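Local coordinates for protein mRNA export factor MEX67 (Candida albicans, PDB 1Q40) that probably carries messenger RNA out of the nucleus, using this NTF2-like middle domain as a protein-binding module, at residues K26-N31 with Q105-T110; G71-N76 with G140-V145; T81-I86 with M90-I95. All blocks are in the same frame, centred on the assembly; numbering follows the deposited sequence.

Contact 1 (K26-N31 with Q105-T110)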
# COMPACT_ATOMS: atom_id res chain seq x y z
N LYS B 26 -19.36 -2.19 -8.88
CA LYS B 26 -20.58 -2.81 -9.38
C LYS B 26 -20.24 -3.91 -10.37
O LYS B 26 -20.70 -5.04 -10.21
CB LYS B 26 -21.50 -1.76 -10.04
CG LYS B 26 -22.92 -2.26 -10.27
CD LYS B 26 -23.82 -1.18 -10.89
CE LYS B 26 -23.73 -1.15 -12.42
NZ LYS B 26 -24.98 -0.65 -13.04
N LEU B 27 -19.42 -3.60 -11.37
CA LEU B 27 -19.04 -4.56 -12.42
C LEU B 27 -18.02 -5.60 -11.96
O LEU B 27 -18.01 -6.74 -12.44
CB LEU B 27 -18.51 -3.81 -13.66
CG LEU B 27 -19.51 -2.84 -14.31
CD1 LEU B 27 -18.96 -2.27 -15.61
CD2 LEU B 27 -20.85 -3.51 -14.55
N TRP B 28 -17.16 -5.21 -11.01
CA TRP B 28 -16.19 -6.15 -10.42
C TRP B 28 -16.92 -7.28 -9.70
O TRP B 28 -16.46 -8.42 -9.69
CB TRP B 28 -15.25 -5.42 -9.46
CG TRP B 28 -14.20 -6.32 -8.90
CD1 TRP B 28 -14.19 -6.91 -7.67
CD2 TRP B 28 -13.01 -6.76 -9.57
NE1 TRP B 28 -13.07 -7.69 -7.53
CE2 TRP B 28 -12.32 -7.61 -8.67
CE3 TRP B 28 -12.45 -6.51 -10.83
CZ2 TRP B 28 -11.11 -8.22 -9.00
CZ3 TRP B 28 -11.25 -7.11 -11.15
CH2 TRP B 28 -10.59 -7.96 -10.25
N ASP B 29 -18.05 -6.96 -9.07
CA ASP B 29 -18.88 -7.97 -8.43
C ASP B 29 -19.82 -8.67 -9.42
O ASP B 29 -20.25 -9.79 -9.16
CB ASP B 29 -19.73 -7.34 -7.31
CG ASP B 29 -18.90 -6.77 -6.16
OD1 ASP B 29 -17.71 -7.13 -5.98
OD2 ASP B 29 -19.40 -5.96 -5.37
N ALA B 30 -20.16 -8.02 -10.53
CA ALA B 30 -21.15 -8.56 -11.48
C ALA B 30 -20.52 -9.20 -12.72
O ALA B 30 -20.45 -10.42 -12.82
CB ALA B 30 -22.14 -7.47 -11.88
N ASN B 31 -20.07 -8.38 -13.66
CA ASN B 31 -19.48 -8.87 -14.90
C ASN B 31 -18.14 -8.18 -15.19
O ASN B 31 -18.12 -7.06 -15.67
CB ASN B 31 -20.46 -8.65 -16.05
CG ASN B 31 -20.07 -9.41 -17.31
OD1 ASN B 31 -19.03 -10.07 -17.36
ND2 ASN B 31 -20.90 -9.31 -18.34
N GLN B 105 -10.28 -13.28 -14.10
CA GLN B 105 -11.05 -14.53 -14.06
C GLN B 105 -10.58 -15.49 -12.98
O GLN B 105 -11.33 -16.37 -12.57
CB GLN B 105 -10.97 -15.27 -15.40
CG GLN B 105 -11.65 -14.58 -16.56
CD GLN B 105 -11.57 -15.39 -17.84
OE1 GLN B 105 -10.49 -15.60 -18.38
NE2 GLN B 105 -12.72 -15.87 -18.31
N GLN B 106 -9.33 -15.35 -12.54
CA GLN B 106 -8.73 -16.22 -11.52
C GLN B 106 -8.83 -15.69 -10.09
O GLN B 106 -8.30 -16.30 -9.16
CB GLN B 106 -7.26 -16.47 -11.86
CG GLN B 106 -7.04 -17.18 -13.19
CD GLN B 106 -5.58 -17.23 -13.56
OE1 GLN B 106 -4.79 -17.91 -12.91
NE2 GLN B 106 -5.20 -16.48 -14.58
N LEU B 107 -9.50 -14.57 -9.91
CA LEU B 107 -9.76 -14.03 -8.58
C LEU B 107 -11.18 -14.45 -8.16
O LEU B 107 -12.12 -14.40 -8.97
CB LEU B 107 -9.60 -12.51 -8.58
CG LEU B 107 -8.15 -12.02 -8.76
CD1 LEU B 107 -8.10 -10.54 -9.09
CD2 LEU B 107 -7.32 -12.30 -7.54
N PRO B 108 -11.35 -14.89 -6.92
CA PRO B 108 -12.70 -15.24 -6.43
C PRO B 108 -13.73 -14.13 -6.68
O PRO B 108 -13.40 -12.93 -6.66
CB PRO B 108 -12.47 -15.49 -4.94
CG PRO B 108 -11.04 -15.96 -4.85
CD PRO B 108 -10.31 -15.17 -5.90
N LYS B 109 -14.96 -14.54 -6.95
CA LYS B 109 -16.07 -13.62 -7.17
C LYS B 109 -16.47 -12.99 -5.84
O LYS B 109 -16.43 -13.65 -4.81
CB LYS B 109 -17.24 -14.37 -7.81
CG LYS B 109 -16.83 -15.05 -9.14
CD LYS B 109 -18.00 -15.59 -9.92
CE LYS B 109 -17.52 -16.17 -11.24
NZ LYS B 109 -18.54 -17.01 -11.88
N THR B 110 -16.86 -11.72 -5.89
CA THR B 110 -16.96 -10.89 -4.70
C THR B 110 -18.27 -10.12 -4.58
O THR B 110 -19.02 -9.96 -5.55
CB THR B 110 -15.83 -9.84 -4.71
OG1 THR B 110 -15.81 -9.16 -5.99
CG2 THR B 110 -14.44 -10.50 -4.59
O HOH W 1 -17.29 -10.89 -8.91

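Contact 2 (G71-N76 with G140-V145)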
# COMPACT_ATOMS: atom_id res chain seq x y z
N GLY B 71 -5.32 -19.79 -0.59
CA GLY B 71 -5.15 -20.74 -1.69
C GLY B 71 -5.48 -20.31 -3.11
O GLY B 71 -4.77 -20.68 -4.04
N TYR B 72 -6.53 -19.52 -3.31
CA TYR B 72 -6.88 -19.04 -4.66
C TYR B 72 -5.96 -17.92 -5.18
O TYR B 72 -5.90 -17.68 -6.39
CB TYR B 72 -8.33 -18.53 -4.69
CG TYR B 72 -9.37 -19.63 -4.82
CD1 TYR B 72 -10.44 -19.71 -3.93
CD2 TYR B 72 -9.27 -20.59 -5.82
CE1 TYR B 72 -11.39 -20.73 -4.04
CE2 TYR B 72 -10.21 -21.61 -5.94
CZ TYR B 72 -11.27 -21.67 -5.06
OH TYR B 72 -12.19 -22.68 -5.20
N TYR B 73 -5.23 -17.27 -4.28
CA TYR B 73 -4.45 -16.08 -4.56
C TYR B 73 -2.94 -16.30 -4.67
O TYR B 73 -2.23 -15.52 -5.32
CB TYR B 73 -4.67 -15.09 -3.44
CG TYR B 73 -6.09 -14.62 -3.29
CD1 TYR B 73 -6.54 -13.50 -3.97
CD2 TYR B 73 -6.98 -15.28 -2.46
CE1 TYR B 73 -7.85 -13.05 -3.85
CE2 TYR B 73 -8.32 -14.83 -2.32
CZ TYR B 73 -8.73 -13.71 -3.01
OH TYR B 73 -10.02 -13.23 -2.91
N LEU B 74 -2.43 -17.35 -4.03
CA LEU B 74 -1.00 -17.49 -3.82
C LEU B 74 -0.19 -17.70 -5.09
O LEU B 74 0.91 -17.16 -5.21
CB LEU B 74 -0.69 -18.64 -2.85
CG LEU B 74 -1.08 -18.43 -1.40
CD1 LEU B 74 -0.87 -19.73 -0.65
CD2 LEU B 74 -0.25 -17.33 -0.79
N ASN B 75 -0.70 -18.50 -6.02
CA ASN B 75 0.10 -18.78 -7.23
C ASN B 75 0.29 -17.54 -8.10
O ASN B 75 1.32 -17.40 -8.76
CB ASN B 75 -0.52 -19.89 -8.07
CG ASN B 75 0.41 -20.35 -9.18
OD1 ASN B 75 1.58 -20.67 -8.93
ND2 ASN B 75 -0.08 -20.35 -10.41
N ASN B 76 -0.69 -16.64 -8.07
CA ASN B 76 -0.63 -15.42 -8.85
C ASN B 76 -0.13 -14.19 -8.10
O ASN B 76 -0.06 -13.11 -8.69
CB ASN B 76 -2.01 -15.15 -9.45
CG ASN B 76 -2.37 -16.17 -10.53
OD1 ASN B 76 -1.50 -16.80 -11.13
ND2 ASN B 76 -3.67 -16.34 -10.77
N GLY B 140 -10.49 -1.35 2.10
CA GLY B 140 -11.70 -1.90 2.67
C GLY B 140 -11.70 -3.41 2.81
O GLY B 140 -10.65 -4.02 3.04
N SER B 141 -12.88 -4.00 2.67
CA SER B 141 -13.06 -5.45 2.71
C SER B 141 -14.13 -5.94 1.73
O SER B 141 -14.89 -5.14 1.19
CB SER B 141 -13.41 -5.90 4.14
OG SER B 141 -14.62 -5.27 4.58
N PHE B 142 -14.14 -7.24 1.48
CA PHE B 142 -15.18 -7.86 0.65
C PHE B 142 -15.53 -9.26 1.14
O PHE B 142 -14.80 -9.87 1.93
CB PHE B 142 -14.79 -7.89 -0.84
CG PHE B 142 -13.48 -8.61 -1.15
CD1 PHE B 142 -13.41 -10.01 -1.15
CD2 PHE B 142 -12.34 -7.90 -1.45
CE1 PHE B 142 -12.20 -10.67 -1.43
CE2 PHE B 142 -11.13 -8.56 -1.74
CZ PHE B 142 -11.07 -9.94 -1.73
N ASP B 143 -16.69 -9.75 0.70
CA ASP B 143 -17.09 -11.14 0.87
C ASP B 143 -16.75 -11.87 -0.41
O ASP B 143 -16.84 -11.32 -1.50
CB ASP B 143 -18.59 -11.25 1.10
CG ASP B 143 -19.00 -10.67 2.42
OD1 ASP B 143 -18.92 -11.41 3.43
OD2 ASP B 143 -19.41 -9.49 2.56
N GLU B 144 -16.33 -13.13 -0.29
CA GLU B 144 -16.18 -13.99 -1.44
C GLU B 144 -17.46 -14.79 -1.56
O GLU B 144 -17.84 -15.46 -0.61
CB GLU B 144 -14.97 -14.90 -1.28
CG GLU B 144 -13.66 -14.14 -1.30
CD GLU B 144 -12.46 -15.02 -0.97
OE1 GLU B 144 -12.67 -16.19 -0.60
OE2 GLU B 144 -11.31 -14.53 -1.07
N VAL B 145 -18.12 -14.71 -2.71
CA VAL B 145 -19.42 -15.36 -2.92
C VAL B 145 -19.34 -16.63 -3.79
O VAL B 145 -20.27 -17.43 -3.81
CB VAL B 145 -20.45 -14.39 -3.52
CG1 VAL B 145 -20.72 -13.23 -2.56
CG2 VAL B 145 -20.01 -13.85 -4.88

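Contact 3 (T81-I86 with M90-I95)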
# COMPACT_ATOMS: atom_id res chain seq x y z
N THR B 81 8.73 -9.29 -2.50
CA THR B 81 9.69 -9.72 -1.46
C THR B 81 9.81 -11.24 -1.38
O THR B 81 10.72 -11.75 -0.73
CB THR B 81 9.32 -9.22 -0.05
OG1 THR B 81 8.10 -9.86 0.38
CG2 THR B 81 9.03 -7.72 -0.03
N ARG B 82 8.88 -11.95 -2.00
CA ARG B 82 8.76 -13.41 -1.86
C ARG B 82 9.00 -14.19 -3.17
O ARG B 82 9.08 -15.43 -3.15
CB ARG B 82 7.37 -13.75 -1.32
CG ARG B 82 7.09 -13.20 0.07
CD ARG B 82 7.79 -13.96 1.18
NE ARG B 82 7.56 -13.38 2.51
CZ ARG B 82 8.04 -13.91 3.63
NH1 ARG B 82 8.72 -15.04 3.60
NH2 ARG B 82 7.83 -13.31 4.79
N VAL B 83 9.09 -13.45 -4.27
CA VAL B 83 9.32 -13.99 -5.62
C VAL B 83 10.65 -13.42 -6.10
O VAL B 83 10.76 -12.20 -6.27
CB VAL B 83 8.20 -13.52 -6.59
CG1 VAL B 83 8.26 -14.27 -7.92
CG2 VAL B 83 6.83 -13.70 -5.98
N SER B 84 11.65 -14.26 -6.33
CA SER B 84 13.00 -13.77 -6.67
C SER B 84 13.42 -13.98 -8.14
O SER B 84 14.18 -13.16 -8.68
CB SER B 84 14.05 -14.37 -5.72
OG SER B 84 14.77 -15.44 -6.31
N SER B 85 12.94 -15.05 -8.78
CA SER B 85 13.33 -15.32 -10.16
C SER B 85 12.63 -14.35 -11.11
O SER B 85 11.45 -14.02 -10.92
CB SER B 85 13.06 -16.78 -10.57
OG SER B 85 11.77 -16.99 -11.14
N ILE B 86 13.36 -13.89 -12.11
CA ILE B 86 12.85 -12.92 -13.08
C ILE B 86 11.66 -13.50 -13.84
O ILE B 86 10.70 -12.79 -14.12
CB ILE B 86 13.96 -12.48 -14.06
CG1 ILE B 86 15.04 -11.68 -13.32
CG2 ILE B 86 13.40 -11.66 -15.22
CD1 ILE B 86 16.39 -11.62 -14.05
N MSE B 90 7.90 -11.63 -13.81
CA MSE B 90 7.24 -11.10 -15.00
C MSE B 90 5.98 -11.90 -15.37
O MSE B 90 5.05 -11.34 -15.92
CB MSE B 90 8.22 -11.01 -16.15
CG MSE B 90 9.40 -10.03 -15.89
SE MSE B 90 8.99 -8.34 -14.96
CE MSE B 90 8.10 -7.43 -16.41
N ALA B 91 5.94 -13.19 -15.03
CA ALA B 91 4.74 -14.00 -15.28
C ALA B 91 3.53 -13.56 -14.44
O ALA B 91 2.41 -13.79 -14.85
CB ALA B 91 5.03 -15.48 -15.05
N LYS B 92 3.76 -12.92 -13.30
CA LYS B 92 2.67 -12.47 -12.43
C LYS B 92 2.21 -11.03 -12.70
O LYS B 92 1.30 -10.52 -12.02
CB LYS B 92 3.07 -12.60 -10.96
CG LYS B 92 3.25 -14.04 -10.50
CD LYS B 92 4.20 -14.06 -9.30
CE LYS B 92 4.21 -15.41 -8.61
NZ LYS B 92 4.68 -16.46 -9.54
N LEU B 93 2.84 -10.39 -13.67
CA LEU B 93 2.41 -9.10 -14.18
C LEU B 93 1.58 -9.29 -15.46
O LEU B 93 1.99 -10.01 -16.37
CB LEU B 93 3.63 -8.24 -14.46
CG LEU B 93 3.36 -6.87 -15.07
CD1 LEU B 93 2.54 -6.01 -14.13
CD2 LEU B 93 4.68 -6.20 -15.45
N SER B 94 0.41 -8.65 -15.51
CA SER B 94 -0.47 -8.72 -16.68
C SER B 94 -0.42 -7.40 -17.44
O SER B 94 -0.58 -6.34 -16.85
CB SER B 94 -1.91 -9.05 -16.25
OG SER B 94 -1.98 -10.40 -15.81
N ILE B 95 -0.18 -7.48 -18.74
CA ILE B 95 -0.09 -6.30 -19.61
C ILE B 95 -1.08 -6.43 -20.77
O ILE B 95 -1.07 -7.43 -21.49
CB ILE B 95 1.35 -6.14 -20.16
CG1 ILE B 95 2.34 -6.00 -19.00
CG2 ILE B 95 1.45 -4.93 -21.12
CD1 ILE B 95 3.80 -6.02 -19.44

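Contact 1 (K26-N31 with Q105-T110)
The C-terminal end of helix 14-29, the helix that packs on the curved sheet of this NTF2-like domain, meets strand 109-111 and the turn before it through Trp-28, Asp-29, Leu-107 and Thr-110. The hydroxyl of Thr-110 donates a hydrogen bond from OG1 to OD1 of Asp-29 at 2.8 Å. It comes to the anti side of the carboxylate, 19° out of its plane, and the two side chains cross at about a right angle. In Thr-110 OG1 sits between the backbone N and the carbonyl carbon (chi1 50°), which turns the hydroxyl to the helix end and leaves CG2 for Phe-142 on the neighbouring strand. The other carboxylate oxygen of Asp-29, OD2, accepts a hydrogen bond from N of His-112, so one aspartate holds both Thr-110 and the backbone just after the strand. OG1 of Thr-110 also lies 3.2 Å from CD1 of Trp-28, a close contact oblique to the indole. At the far end of that ring, CD1 of Leu-107 meets the edge near its plane, 3.8 Å from CH2 of Trp-28. Because Trp-28 CG lies opposite the backbone N (chi1 -177°), the indole swings toward Thr-110 and Leu-107; Phe-104 packs edge-to-face on it, and Arg-32 and Arg-185 make cation-pi contacts. A water joins the backbones: it donates to O of Trp-28 at 2.7 Å, weakly to O of Asp-29, and accepts a hydrogen bond from N of Thr-110. Arg-32, bonded to O of Trp-28, Leu-107 and Pro-108, reinforces the same seam. Such docking of the long N-terminal helix against the sheet, with a buried tryptophan between them, fits the alpha + beta cone of the NTF2-like fold.

Contact 2 (G71-N76 with G140-V145)
The ring of Tyr-73 is met at its edge, near its plane, by OE2 of Glu-144, while the edge of the Phe-142 ring receives the Tyr-73 hydroxyl and, in plane, CG of Glu-144. The ring of Tyr-73 and the carboxylate of Glu-144 are turned 27° apart, and their side chains reach each other from opposite directions. Tyr-73 donates from OH to OE2 of Glu-144 at 2.6 Å, a short hydrogen bond. The donor stands on the anti side of the carboxylate, 33° out of its plane. OE2 of Glu-144 is also 3.3 Å from CE2 of Tyr-73, on the ring edge next to the hydroxyl. Beyond CG the glutamate chain is extended (chi2 173°), which carries its carboxylate away from strand 134-146 to the loop. Beside the carboxylate, CZ of Phe-142 comes within 3.6 Å of OH of Tyr-73, giving the phenol an aromatic neighbour next to its carboxylate acceptor. Met-47 and Val-49 of strand 44-49 and Pro-108 of a neighbouring loop also pack on Tyr-73. Both carboxylate oxygens have other partners: OE2 forms a salt bridge with NZ of Lys-181 and OE1 accepts a hydrogen bond from N of Ser-179. Sharing OE2 between a phenol and an ammonium group probably keeps this buried glutamate ionised and pins the loop to the sheet through its charge.

Contact 3 (T81-I86 with M90-I95)
Ile-86 and Met-90, the latter present as selenomethionine, are joined by a backbone hydrogen bond from N of Met-90 to O of Ile-86 at 3.0 Å. Its N-H...O angle is 155°, and the donor is tilted 23° from the carbonyl plane. This i to i+4 bond belongs to the short helix 86-91. CG of Met-90 lies 3.5 Å from that same O of Ile-86. Between the side chains the approach is looser, CG2 of Ile-86 standing 4.4 Å from CG of Met-90, and the Met-90 chain bends at chi2 and chi3, its end leading away from Ile-86. A second touch lies across the mouth of the turn, where Val-83 and Lys-92 reach toward each other tip to tip, CG2 of the valine 4.1 Å from CE of the lysine. The lysine chain is extended to CE and bent at its last torsion (chi4 61°), which turns NZ aside and leaves CE facing the valine. Farther out, Ser-85 takes the N-cap position, its OG accepting a hydrogen bond from N of Ala-88, and Arg-89 holds the preceding loop by a hydrogen bond from NH1 to O of Val-83. Met-90 and Lys-92 also pack on Arg-78. Ile-86 packs on the backbone of another protein chain of the assembly, and Met-90 and Leu-93 each on one of its polar side chains. Past the helix, N of Leu-93 bonds to O of Met-90 at 3.3 Å. The whole is a short helix with a serine N-cap, leading from a surface loop toward strand 94-95 at the interface with the partner protein.

In the fold
Contacts 1 and 2 are buried and adjoin one another on neighbouring strands 109-111 and 134-146, their centres about 11 Å apart; contact 3 lies at the surface, its centre about 23 Å from that of contact 1, beside another protein chain. In the core pair a carboxylate accepts a side-chain hydroxyl, from a threonine in contact 1 and a tyrosine in contact 2, with aromatic rings alongside. Contact 3 relies instead on a helical backbone bond and loose aliphatic touches. The 71-76 loop bridges the two settings: Asn-76 bonds to Gln-106 of contact 1, while O of Asn-75 packs on Lys-92 of contact 3.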